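Local coordinates for protein Csc2 (Thermofilum pendens, PDB 4TXD) that probably binds CRISPR RNA as the Cas7-family subunit of a type I-D CRISPR interference complex and carries a zinc ion, at residues A[68-73]-A[273-278]; A[75-80]-A[231-236]; A[90-95]-A[200-205]; A[206-211]-A[237-242]. All blocks are in the same frame, centred on the assembly; numbering follows the deposited sequence. Where two conformers were deposited one is given.

How the contacts relate
All four contacts lie on the same side of the chain's centre, where the small three-stranded sheet packs against one part of the seven-stranded antiparallel sheet. Contact 1 and contact 2, with centres about 9 Å apart, both reach the small sheet, at the two ends of the loop 69-76. Contact 3 pairs two inner strands of the large sheet and adjoins contact 2 through Asn76 O and Val91 N, 2.9 Å apart. The centres of contact 3 and contact 4 are about 12 Å apart. Contact 4 meets contact 2 where Arg208 O approaches Glu236 N (2.8 Å). The zinc site of Cys146, Asp165, Cys168 and Cys171 is remote from all four.

Contact 1: residues A[68-73]-A[273-278]; sequences RTEGAG and GIYGTV
The carbonyl oxygen of Gly273 is gripped twice, by Arg68 N and by the ammonium NZ of Lys96. The first of these backbone-oxygen bonds lies at the end of the pairing between central strand 65-68 and strand 274-275 of a three-stranded antiparallel sheet. Arg68 N to Gly273 O measures 3.0 Å and the N-H points almost straight at the acceptor (171°), although the donor sits above the carbonyl plane. Lys96 NZ also bonds Arg68 O, and its probable positive charge would ease the meeting of two carbonyl oxygens, Arg68 O and Gly273 O, that lie 3.5 Å apart. Gly273 has a positive phi and no side chain to crowd Arg68 O.

Arg68 and Tyr275 cross at about a right angle, with Arg68 CD 3.7 Å from CE2 of Tyr275. The arginine chain bends at chi3 (117°), its guanidinium plane stands 72° from the ring, and NH1 forms a salt bridge with Glu232 on the other edge strand. The poorly ordered Glu70 brings OE2 to 3.2 Å from Gly273 N, at an angle too poor for a hydrogen bond; in the tyrosine conformer described, Gly273 N makes a weak bond of 3.3 Å to Tyr275 OH.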
loop_
_atom_site.group_PDB
_atom_site.type_symbol
_atom_site.label_atom_id
_atom_site.label_comp_id
_atom_site.label_asym_id
_atom_site.label_seq_id
_atom_site.Cartn_x
_atom_site.Cartn_y
_atom_site.Cartn_z
ATOM N N ARG A 68 15.917 2.354 -9.299
ATOM C CA ARG A 68 16.100 3.253 -10.419
ATOM C C ARG A 68 15.273 4.499 -10.246
ATOM O O ARG A 68 14.171 4.430 -9.845
ATOM C CB ARG A 68 15.671 2.604 -11.709
ATOM C CG ARG A 68 16.409 1.369 -12.043
ATOM C CD ARG A 68 15.911 0.825 -13.354
ATOM N NE ARG A 68 16.942 0.823 -14.340
ATOM C CZ ARG A 68 17.601 -0.260 -14.708
ATOM N NH1 ARG A 68 18.539 -0.176 -15.618
ATOM N NH2 ARG A 68 17.316 -1.420 -14.164
ATOM N N THR A 69 15.860 5.641 -10.537
ATOM C CA THR A 69 15.100 6.890 -10.502
ATOM C C THR A 69 14.038 6.884 -11.598
ATOM O O THR A 69 14.183 6.177 -12.583
ATOM C CB THR A 69 16.016 8.110 -10.687
ATOM O OG1 THR A 69 16.861 7.884 -11.822
ATOM C CG2 THR A 69 16.881 8.306 -9.449
ATOM N N GLU A 70 12.970 7.660 -11.420
ATOM C CA GLU A 70 11.967 7.822 -12.472
ATOM C C GLU A 70 11.567 9.282 -12.648
ATOM O O GLU A 70 10.494 9.696 -12.204
ATOM C CB GLU A 70 10.717 6.994 -12.178
ATOM C CG GLU A 70 10.322 6.042 -13.296
ATOM C CD GLU A 70 11.010 4.692 -13.184
ATOM O OE1 GLU A 70 12.105 4.521 -13.765
ATOM O OE2 GLU A 70 10.451 3.801 -12.511
ATOM N N GLY A 71 12.425 10.062 -13.295
ATOM C CA GLY A 71 12.102 11.452 -13.569
ATOM C C GLY A 71 12.745 12.416 -12.594
ATOM O O GLY A 71 13.122 12.031 -11.481
ATOM N N ALA A 72 12.868 13.671 -13.024
ATOM C CA ALA A 72 13.475 14.724 -12.219
ATOM C C ALA A 72 12.929 14.717 -10.797
ATOM O O ALA A 72 11.732 14.509 -10.574
ATOM C CB ALA A 72 13.250 16.100 -12.873
ATOM N N GLY A 73 13.826 14.908 -9.838
ATOM C CA GLY A 73 13.442 15.019 -8.448
ATOM C C GLY A 73 13.261 13.703 -7.705
ATOM O O GLY A 73 13.129 13.721 -6.485
ATOM N N GLY A 273 10.356 1.390 -10.396
ATOM C CA GLY A 273 11.681 1.799 -10.020
ATOM C C GLY A 273 12.328 1.032 -8.872
ATOM O O GLY A 273 13.291 1.447 -8.302
ATOM N N ILE A 274 11.757 -0.106 -8.563
ATOM C CA ILE A 274 12.354 -1.018 -7.649
ATOM C C ILE A 274 12.162 -2.431 -8.171
ATOM O O ILE A 274 11.115 -2.851 -8.456
ATOM C CB ILE A 274 11.809 -0.857 -6.229
ATOM C CG1 ILE A 274 12.463 -1.857 -5.301
ATOM C CG2 ILE A 274 10.312 -1.010 -6.183
ATOM C CD1 ILE A 274 12.122 -1.636 -3.870
ATOM N N TYR A 275 13.236 -3.132 -8.300
ATOM C CA TYR A 275 13.243 -4.540 -8.829
ATOM C C TYR A 275 14.123 -5.673 -8.147
ATOM O O TYR A 275 15.112 -5.321 -7.603
ATOM C CB TYR A 275 13.804 -4.445 -10.255
ATOM C CG TYR A 275 13.143 -3.332 -11.038
ATOM C CD1 TYR A 275 11.923 -3.539 -11.674
ATOM C CD2 TYR A 275 13.709 -2.060 -11.094
ATOM C CE1 TYR A 275 11.297 -2.520 -12.364
ATOM C CE2 TYR A 275 13.091 -1.038 -11.784
ATOM C CZ TYR A 275 11.885 -1.272 -12.415
ATOM O OH TYR A 275 11.260 -0.259 -13.102
ATOM N N GLY A 276 13.401 -6.689 -7.717
ATOM C CA GLY A 276 14.066 -7.750 -6.975
ATOM C C GLY A 276 13.115 -8.446 -6.027
ATOM O O GLY A 276 11.907 -8.205 -6.065
ATOM N N THR A 277 13.661 -9.301 -5.168
ATOM C CA THR A 277 12.844 -10.054 -4.223
ATOM C C THR A 277 12.989 -9.537 -2.801
ATOM O O THR A 277 14.100 -9.345 -2.307
ATOM C CB THR A 277 13.223 -11.555 -4.257
ATOM O OG1 THR A 277 13.183 -12.017 -5.614
ATOM C CG2 THR A 277 12.275 -12.373 -3.399
ATOM N N VAL A 278 11.864 -9.311 -2.132
ATOM C CA VAL A 278 11.904 -8.879 -0.751
ATOM C C VAL A 278 11.100 -9.816 0.129
ATOM O O VAL A 278 10.341 -10.651 -0.360
ATOM C CB VAL A 278 11.348 -7.443 -0.558
ATOM C CG1 VAL A 278 12.161 -6.440 -1.381
ATOM C CG2 VAL A 278 9.851 -7.387 -0.913
#

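Contact 2: residues A[75-80]-A[231-236]; sequences INMTTL and SEVHVE
This is a small, mixed contact between two sheets that share no backbone pairing here: the residue before and the first residue of edge strand 77-82 of the seven-stranded antiparallel sheet meet strand 232-235, an edge of the three-stranded one, and the residue leading into it. Asn76 and Met77 supply one side, Val233 and Ser231 the other. The apolar part rests on one methyl, Val233 CG2, lying 3.7 Å from Asn76 CB and 4.2 Å from Met77 CG. With CG1 anti to the backbone N (chi1 177°), CG2 is the branch set beside that nitrogen, where it meets both Asn76 and Met77. Met77 folds back at chi2 and chi3 and meets the valine obliquely through its methylene group, not its sulfur.

The amide of Asn76 is buried and held at both ends. ND2 donates to Phe230 O, just before strand 232-235, and lies 3.3 Å from Ser231 O; OD1 accepts from Lys96 NZ. These partners on two sides fix the amide's rotation and tie the loop end to the chain entering the small sheet.

Within that strand, Glu232 and His234 are joined by a hydrogen bond of 2.6 Å, from His234 NE2 close to the ring plane into the anti lone pair of Glu232 OE2.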
loop_
_atom_site.group_PDB
_atom_site.type_symbol
_atom_site.label_atom_id
_atom_site.label_comp_id
_atom_site.label_asym_id
_atom_site.label_seq_id
_atom_site.Cartn_x
_atom_site.Cartn_y
_atom_site.Cartn_z
ATOM N N ILE A 75 14.455 10.109 -6.025
ATOM C CA ILE A 75 15.706 9.785 -5.359
ATOM C C ILE A 75 15.779 8.323 -4.951
ATOM O O ILE A 75 14.753 7.678 -4.741
ATOM C CB ILE A 75 15.926 10.647 -4.097
ATOM C CG1 ILE A 75 14.861 10.346 -3.049
ATOM C CG2 ILE A 75 15.974 12.170 -4.459
ATOM C CD1 ILE A 75 15.161 10.956 -1.695
ATOM N N ASN A 76 17.007 7.821 -4.865
ATOM C CA ASN A 76 17.293 6.466 -4.384
ATOM C C ASN A 76 18.137 6.449 -3.114
ATOM O O ASN A 76 18.295 5.406 -2.477
ATOM C CB ASN A 76 18.032 5.666 -5.458
ATOM C CG ASN A 76 17.167 5.367 -6.675
ATOM O OD1 ASN A 76 15.957 5.132 -6.562
ATOM N ND2 ASN A 76 17.791 5.377 -7.852
ATOM N N MET A 77 18.730 7.592 -2.787
ATOM C CA MET A 77 19.620 7.690 -1.634
ATOM C C MET A 77 19.239 8.925 -0.841
ATOM O O MET A 77 18.887 9.961 -1.416
ATOM C CB MET A 77 21.099 7.788 -2.050
ATOM C CG MET A 77 21.633 6.606 -2.817
ATOM S SD MET A 77 21.772 5.110 -1.800
ATOM C CE MET A 77 23.253 5.428 -0.860
ATOM N N THR A 78 19.343 8.823 0.476
ATOM C CA THR A 78 18.977 9.936 1.330
ATOM C C THR A 78 19.804 9.888 2.609
ATOM O O THR A 78 20.368 8.859 2.951
ATOM C CB THR A 78 17.468 9.915 1.668
ATOM O OG1 THR A 78 17.090 11.172 2.233
ATOM C CG2 THR A 78 17.134 8.776 2.664
ATOM N N THR A 79 19.876 11.003 3.323
ATOM C CA THR A 79 20.737 11.077 4.503
ATOM C C THR A 79 20.013 10.811 5.815
ATOM O O THR A 79 18.996 11.424 6.101
ATOM C CB THR A 79 21.407 12.470 4.602
ATOM O OG1 THR A 79 22.196 12.688 3.432
ATOM C CG2 THR A 79 22.291 12.577 5.858
ATOM N N LEU A 80 20.563 9.933 6.623
ATOM C CA LEU A 80 20.125 9.746 7.971
ATOM C C LEU A 80 21.081 10.470 8.895
ATOM O O LEU A 80 22.224 10.190 8.884
ATOM C CB LEU A 80 20.184 8.286 8.357
ATOM C CG LEU A 80 19.185 7.261 7.903
ATOM C CD1 LEU A 80 19.554 5.933 8.518
ATOM C CD2 LEU A 80 17.799 7.663 8.300
ATOM N N SER A 231 21.350 7.402 -10.077
ATOM C CA SER A 231 20.259 7.061 -10.986
ATOM C C SER A 231 19.924 5.559 -10.890
ATOM O O SER A 231 18.774 5.148 -11.032
ATOM C CB SER A 231 20.635 7.428 -12.419
ATOM O OG SER A 231 21.895 6.858 -12.737
ATOM N N GLU A 232 20.930 4.754 -10.619
ATOM C CA GLU A 232 20.755 3.338 -10.378
ATOM C C GLU A 232 21.578 2.878 -9.167
ATOM O O GLU A 232 22.684 3.230 -9.029
ATOM C CB GLU A 232 21.090 2.502 -11.610
ATOM C CG GLU A 232 20.995 1.032 -11.360
ATOM C CD GLU A 232 20.935 0.179 -12.617
ATOM O OE1 GLU A 232 20.480 0.627 -13.649
ATOM O OE2 GLU A 232 21.350 -0.963 -12.547
ATOM N N VAL A 233 20.952 2.120 -8.300
ATOM C CA VAL A 233 21.562 1.650 -7.091
ATOM C C VAL A 233 21.318 0.170 -6.900
ATOM O O VAL A 233 20.245 -0.272 -7.033
ATOM C CB VAL A 233 21.010 2.389 -5.871
ATOM C CG1 VAL A 233 21.605 1.852 -4.609
ATOM C CG2 VAL A 233 21.268 3.864 -5.976
ATOM N N HIS A 234 22.358 -0.554 -6.555
ATOM C CA HIS A 234 22.229 -1.961 -6.276
ATOM C C HIS A 234 22.374 -2.210 -4.797
ATOM O O HIS A 234 23.433 -2.107 -4.279
ATOM C CB HIS A 234 23.254 -2.768 -7.052
ATOM C CG HIS A 234 23.117 -2.640 -8.528
ATOM N ND1 HIS A 234 24.042 -3.127 -9.413
ATOM C CD2 HIS A 234 22.156 -2.069 -9.270
ATOM C CE1 HIS A 234 23.646 -2.868 -10.639
ATOM N NE2 HIS A 234 22.505 -2.228 -10.578
ATOM N N VAL A 235 21.264 -2.504 -4.158
ATOM C CA VAL A 235 21.214 -2.715 -2.714
ATOM C C VAL A 235 21.554 -4.182 -2.396
ATOM O O VAL A 235 21.019 -5.100 -3.026
ATOM C CB VAL A 235 19.825 -2.360 -2.160
ATOM C CG1 VAL A 235 19.789 -2.502 -0.646
ATOM C CG2 VAL A 235 19.439 -0.932 -2.584
ATOM N N GLU A 236 22.452 -4.397 -1.439
ATOM C CA GLU A 236 22.986 -5.746 -1.193
ATOM C C GLU A 236 22.009 -6.621 -0.420
ATOM O O GLU A 236 21.241 -6.127 0.378
ATOM C CB GLU A 236 24.331 -5.652 -0.455
ATOM C CG GLU A 236 25.423 -5.121 -1.369
ATOM C CD GLU A 236 26.702 -4.796 -0.661
ATOM O OE1 GLU A 236 26.712 -4.785 0.587
ATOM O OE2 GLU A 236 27.700 -4.565 -1.369
#

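Contact 3: residues A[90-95]-A[200-205]; sequences PVIQPQ and DPAFAT
Val91 and Phe203 face each other as a non-hydrogen-bonded pair in the antiparallel sheet, with Val91 CG2 over one face of the phenyl ring, 4.1 Å from Phe203 CD2. The same methyl also reaches Pro201, 3.6 Å from its CB, where valine and proline lie side by side and point the same way. Val91 can serve both because CG2 is anti to the backbone N, while CG1 takes the hindered place between the nitrogen and the carbonyl carbon (chi1 59°). On the other surface of the sheet Ile92 packs CB to CB against Ala202, 4.1 Å apart. Two prolines extend the apolar zone at its ends: Pro90 sets CD 3.8 Å from Ala204 CB, and Pro94, at the start of helix 94-115, places CD 3.9 Å from Pro201 CG.

Backbone bonds lie along the seam between these groups. Ile92 and Ala202 form a hydrogen-bonded pair with reciprocal N-H to O=C bonds, both 2.8 Å, and Ala204 N donates to Pro90 O at 3.0 Å. Where the strand leaves for the helix, Gln93 takes the N-cap position, and on the opposite segment the carboxylate of Asp200 forms a salt bridge with Arg244.

Strand 85-92 is thus fixed between 77-82 and 197-204 in an RRM-type sheet. Helix 295-301 covers the Phe203 surface through Ala295 and Ala299, whereas Phe241 of strand 240-247 meets Ile92 and Ala204 on the reverse.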
loop_
_atom_site.group_PDB
_atom_site.type_symbol
_atom_site.label_atom_id
_atom_site.label_comp_id
_atom_site.label_asym_id
_atom_site.label_seq_id
_atom_site.Cartn_x
_atom_site.Cartn_y
_atom_site.Cartn_z
ATOM N N PRO A 90 20.230 3.889 1.091
ATOM C CA PRO A 90 19.151 3.666 0.123
ATOM C C PRO A 90 17.788 3.948 0.731
ATOM O O PRO A 90 17.564 3.743 1.927
ATOM C CB PRO A 90 19.274 2.173 -0.232
ATOM C CG PRO A 90 20.590 1.747 0.255
ATOM C CD PRO A 90 21.055 2.694 1.319
ATOM N N VAL A 91 16.873 4.401 -0.111
ATOM C CA VAL A 91 15.521 4.701 0.335
ATOM C C VAL A 91 14.525 4.254 -0.728
ATOM O O VAL A 91 14.800 4.335 -1.936
ATOM C CB VAL A 91 15.358 6.212 0.642
ATOM C CG1 VAL A 91 15.669 7.035 -0.591
ATOM C CG2 VAL A 91 13.957 6.525 1.154
ATOM N N ILE A 92 13.392 3.734 -0.278
ATOM C CA ILE A 92 12.299 3.400 -1.173
ATOM C C ILE A 92 11.257 4.494 -1.026
ATOM O O ILE A 92 10.590 4.589 0.001
ATOM C CB ILE A 92 11.683 2.017 -0.847
ATOM C CG1 ILE A 92 12.773 0.946 -0.791
ATOM C CG2 ILE A 92 10.612 1.653 -1.878
ATOM C CD1 ILE A 92 12.276 -0.409 -0.280
ATOM N N GLN A 93 11.116 5.336 -2.044
ATOM C CA GLN A 93 10.216 6.485 -1.972
ATOM C C GLN A 93 8.743 6.042 -1.895
ATOM O O GLN A 93 8.383 4.957 -2.379
ATOM C CB GLN A 93 10.438 7.414 -3.182
ATOM C CG GLN A 93 11.738 8.250 -3.119
ATOM C CD GLN A 93 11.611 9.608 -3.836
ATOM O OE1 GLN A 93 11.540 9.683 -5.066
ATOM N NE2 GLN A 93 11.586 10.681 -3.057
ATOM N N PRO A 94 7.893 6.871 -1.279
ATOM C CA PRO A 94 6.464 6.565 -1.109
ATOM C C PRO A 94 5.756 6.111 -2.393
ATOM O O PRO A 94 4.984 5.156 -2.337
ATOM C CB PRO A 94 5.882 7.892 -0.608
ATOM C CG PRO A 94 7.005 8.514 0.145
ATOM C CD PRO A 94 8.250 8.159 -0.643
ATOM N N GLN A 95 6.002 6.751 -3.531
ATOM C CA GLN A 95 5.270 6.340 -4.729
ATOM C C GLN A 95 5.728 4.969 -5.258
ATOM O O GLN A 95 4.977 4.296 -5.959
ATOM C CB GLN A 95 5.370 7.405 -5.821
ATOM C CG GLN A 95 4.564 8.674 -5.512
ATOM C CD GLN A 95 3.102 8.395 -5.152
ATOM O OE1 GLN A 95 2.340 7.843 -5.948
ATOM N NE2 GLN A 95 2.709 8.785 -3.945
ATOM N N ASP A 200 5.167 6.611 4.367
ATOM C CA ASP A 200 6.467 7.271 4.534
ATOM C C ASP A 200 7.405 6.687 3.483
ATOM O O ASP A 200 7.126 5.623 2.931
ATOM C CB ASP A 200 7.070 7.019 5.927
ATOM C CG ASP A 200 6.393 7.783 7.032
ATOM O OD1 ASP A 200 5.349 8.427 6.805
ATOM O OD2 ASP A 200 6.921 7.709 8.168
ATOM N N PRO A 201 8.544 7.356 3.218
ATOM C CA PRO A 201 9.610 6.609 2.530
ATOM C C PRO A 201 10.058 5.444 3.412
ATOM O O PRO A 201 9.933 5.562 4.631
ATOM C CB PRO A 201 10.751 7.639 2.379
ATOM C CG PRO A 201 10.114 8.990 2.664
ATOM C CD PRO A 201 8.976 8.705 3.620
ATOM N N ALA A 202 10.572 4.359 2.828
ATOM C CA ALA A 202 11.180 3.311 3.630
ATOM C C ALA A 202 12.707 3.440 3.574
ATOM O O ALA A 202 13.309 3.447 2.493
ATOM C CB ALA A 202 10.727 1.941 3.165
ATOM N N PHE A 203 13.318 3.569 4.729
ATOM C CA PHE A 203 14.737 3.845 4.853
ATOM C C PHE A 203 15.610 2.625 5.229
ATOM O O PHE A 203 15.333 1.958 6.160
ATOM C CB PHE A 203 14.960 4.903 5.924
ATOM C CG PHE A 203 14.280 6.206 5.674
ATOM C CD1 PHE A 203 12.994 6.418 6.083
ATOM C CD2 PHE A 203 14.943 7.228 5.072
ATOM C CE1 PHE A 203 12.375 7.610 5.872
ATOM C CE2 PHE A 203 14.337 8.425 4.856
ATOM C CZ PHE A 203 13.046 8.619 5.251
ATOM N N ALA A 204 16.678 2.391 4.493
ATOM C CA ALA A 204 17.659 1.384 4.891
ATOM C C ALA A 204 18.406 1.891 6.123
ATOM O O ALA A 204 18.551 3.100 6.313
ATOM C CB ALA A 204 18.625 1.084 3.756
ATOM N N THR A 205 18.844 0.986 6.967
ATOM C CA THR A 205 19.592 1.379 8.151
ATOM C C THR A 205 21.101 1.320 7.942
ATOM O O THR A 205 21.856 1.756 8.758
ATOM C CB THR A 205 19.278 0.482 9.340
ATOM O OG1 THR A 205 19.550 -0.850 8.999
ATOM C CG2 THR A 205 17.875 0.592 9.724
#

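Contact 4: residues A[206-211]-A[237-242]; sequences QRRITP and PGTVFI
Arg208 lies against the turn 237-239, its side chain sliding past Thr239 in the opposite direction, and these two residues bury the most surface here. Arg208 CB is 3.5 Å from Thr239 OG1, and Thr239 N stands 3.8 Å above one face of the guanidinium, offset toward its rim. The bend at chi3 (59°) folds the group over the turn in this way. Gly238, with positive phi and no side chain, leaves room for the NH2 end.

One hydrogen bond holds the guanidinium within the loop: Arg208 NH1 donates nearly straight (168°) to Gln206 OE1 at 3.0 Å, the acceptor lying in the guanidinium plane. NH2 comes within 2.8 Å of Pro237 O, but the angle is too poor for a hydrogen bond. The hydroxyl of Thr239 is used within the turn, on Glu236 O.

A water completes the link: it donates to Gln206 OE1 and accepts from Val240 N, both 3.1 Å away, so OE1 receives two bonds.

The loop 206-211 thereby closes over the turn joining strands 232-235 and 240-247, on the protein surface. Backbone bonds of Arg208 with Glu236 and Thr210 with His234 set it beside strand 232-235, Ile209 packs on Pro90 and Val233, and Gly238 and Thr239 bond through their backbones to Ala61, at the end of strand 52-61.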
loop_
_atom_site.group_PDB
_atom_site.type_symbol
_atom_site.label_atom_id
_atom_site.label_comp_id
_atom_site.label_asym_id
_atom_site.label_seq_id
_atom_site.Cartn_x
_atom_site.Cartn_y
_atom_site.Cartn_z
ATOM N N GLN A 206 21.501 0.764 6.822
ATOM C CA GLN A 206 22.910 0.664 6.459
ATOM C C GLN A 206 23.088 1.019 4.998
ATOM O O GLN A 206 22.183 0.798 4.177
ATOM C CB GLN A 206 23.450 -0.754 6.713
ATOM C CG GLN A 206 23.340 -1.236 8.151
ATOM C CD GLN A 206 23.545 -2.732 8.261
ATOM O OE1 GLN A 206 22.848 -3.515 7.607
ATOM N NE2 GLN A 206 24.506 -3.140 9.081
ATOM N N ARG A 207 24.266 1.546 4.686
ATOM C CA ARG A 207 24.648 1.870 3.322
ATOM C C ARG A 207 25.305 0.654 2.687
ATOM O O ARG A 207 26.531 0.565 2.634
ATOM C CB ARG A 207 25.604 3.069 3.307
ATOM C CG ARG A 207 25.979 3.590 1.924
ATOM C CD ARG A 207 26.915 4.818 2.048
ATOM N NE ARG A 207 26.968 5.641 0.830
ATOM C CZ ARG A 207 27.646 5.303 -0.261
ATOM N NH1 ARG A 207 28.310 4.156 -0.292
ATOM N NH2 ARG A 207 27.654 6.096 -1.323
ATOM N N ARG A 208 24.501 -0.300 2.239
ATOM C CA ARG A 208 25.064 -1.535 1.708
ATOM C C ARG A 208 24.730 -1.608 0.230
ATOM O O ARG A 208 23.731 -2.221 -0.169
ATOM C CB ARG A 208 24.540 -2.760 2.482
ATOM C CG ARG A 208 25.157 -2.877 3.889
ATOM C CD ARG A 208 24.402 -3.853 4.781
ATOM N NE ARG A 208 24.349 -5.209 4.229
ATOM C CZ ARG A 208 23.719 -6.226 4.814
ATOM N NH1 ARG A 208 23.097 -6.051 5.983
ATOM N NH2 ARG A 208 23.720 -7.422 4.238
ATOM N N ILE A 209 25.531 -0.893 -0.563
ATOM C CA ILE A 209 25.293 -0.799 -1.999
ATOM C C ILE A 209 26.561 -1.098 -2.780
ATOM O O ILE A 209 27.688 -0.936 -2.286
ATOM C CB ILE A 209 24.746 0.585 -2.414
ATOM C CG1 ILE A 209 25.810 1.680 -2.237
ATOM C CG2 ILE A 209 23.455 0.917 -1.640
ATOM C CD1 ILE A 209 25.448 3.015 -2.925
ATOM N N THR A 210 26.377 -1.565 -4.006
ATOM C CA THR A 210 27.515 -1.840 -4.867
ATOM C C THR A 210 28.264 -0.537 -5.168
ATOM O O THR A 210 27.654 0.458 -5.566
ATOM C CB THR A 210 27.087 -2.502 -6.183
ATOM O OG1 THR A 210 26.412 -3.739 -5.906
ATOM C CG2 THR A 210 28.322 -2.790 -7.038
ATOM N N PRO A 211 29.584 -0.522 -4.934
ATOM C CA PRO A 211 30.379 0.648 -5.342
ATOM C C PRO A 211 30.345 0.782 -6.858
ATOM O O PRO A 211 30.790 -0.131 -7.548
ATOM C CB PRO A 211 31.792 0.322 -4.839
ATOM C CG PRO A 211 31.603 -0.751 -3.814
ATOM C CD PRO A 211 30.398 -1.538 -4.248
ATOM N N PRO A 237 22.044 -7.942 -0.671
ATOM C CA PRO A 237 21.159 -8.898 0.013
ATOM C C PRO A 237 21.239 -8.721 1.523
ATOM O O PRO A 237 22.316 -8.434 2.044
ATOM C CB PRO A 237 21.713 -10.260 -0.411
ATOM C CG PRO A 237 22.341 -10.000 -1.767
ATOM C CD PRO A 237 22.881 -8.576 -1.704
ATOM N N GLY A 238 20.113 -8.849 2.209
ATOM C CA GLY A 238 20.084 -8.733 3.659
ATOM C C GLY A 238 19.832 -7.332 4.198
ATOM O O GLY A 238 19.509 -7.176 5.367
ATOM N N THR A 239 19.995 -6.309 3.360
ATOM C CA THR A 239 19.705 -4.939 3.774
ATOM C C THR A 239 18.275 -4.850 4.268
ATOM O O THR A 239 17.358 -5.340 3.608
ATOM C CB THR A 239 19.895 -3.937 2.604
ATOM O OG1 THR A 239 21.258 -3.969 2.157
ATOM C CG2 THR A 239 19.516 -2.523 3.021
ATOM N N VAL A 240 18.069 -4.215 5.411
ATOM C CA VAL A 240 16.699 -4.031 5.880
ATOM C C VAL A 240 16.279 -2.552 5.811
ATOM O O VAL A 240 17.066 -1.656 6.119
ATOM C CB VAL A 240 16.518 -4.585 7.324
ATOM C CG1 VAL A 240 17.381 -3.807 8.336
ATOM C CG2 VAL A 240 15.045 -4.537 7.725
ATOM N N PHE A 241 15.040 -2.318 5.375
ATOM C CA PHE A 241 14.426 -0.990 5.339
ATOM C C PHE A 241 13.319 -0.886 6.373
ATOM O O PHE A 241 12.502 -1.799 6.497
ATOM C CB PHE A 241 13.796 -0.692 3.976
ATOM C CG PHE A 241 14.766 -0.684 2.817
ATOM C CD1 PHE A 241 15.297 -1.873 2.321
ATOM C CD2 PHE A 241 15.071 0.517 2.177
ATOM C CE1 PHE A 241 16.159 -1.865 1.240
ATOM C CE2 PHE A 241 15.917 0.551 1.094
ATOM C CZ PHE A 241 16.472 -0.649 0.615
ATOM N N ILE A 242 13.234 0.234 7.041
ATOM C CA ILE A 242 12.159 0.468 7.962
ATOM C C ILE A 242 11.070 1.308 7.317
ATOM O O ILE A 242 11.335 2.352 6.820
ATOM C CB ILE A 242 12.632 1.157 9.234
ATOM C CG1 ILE A 242 13.655 0.299 9.945
ATOM C CG2 ILE A 242 11.467 1.436 10.142
ATOM C CD1 ILE A 242 14.324 0.973 11.081
HETATM O O HOH W 1 20.188 -2.335 6.599
#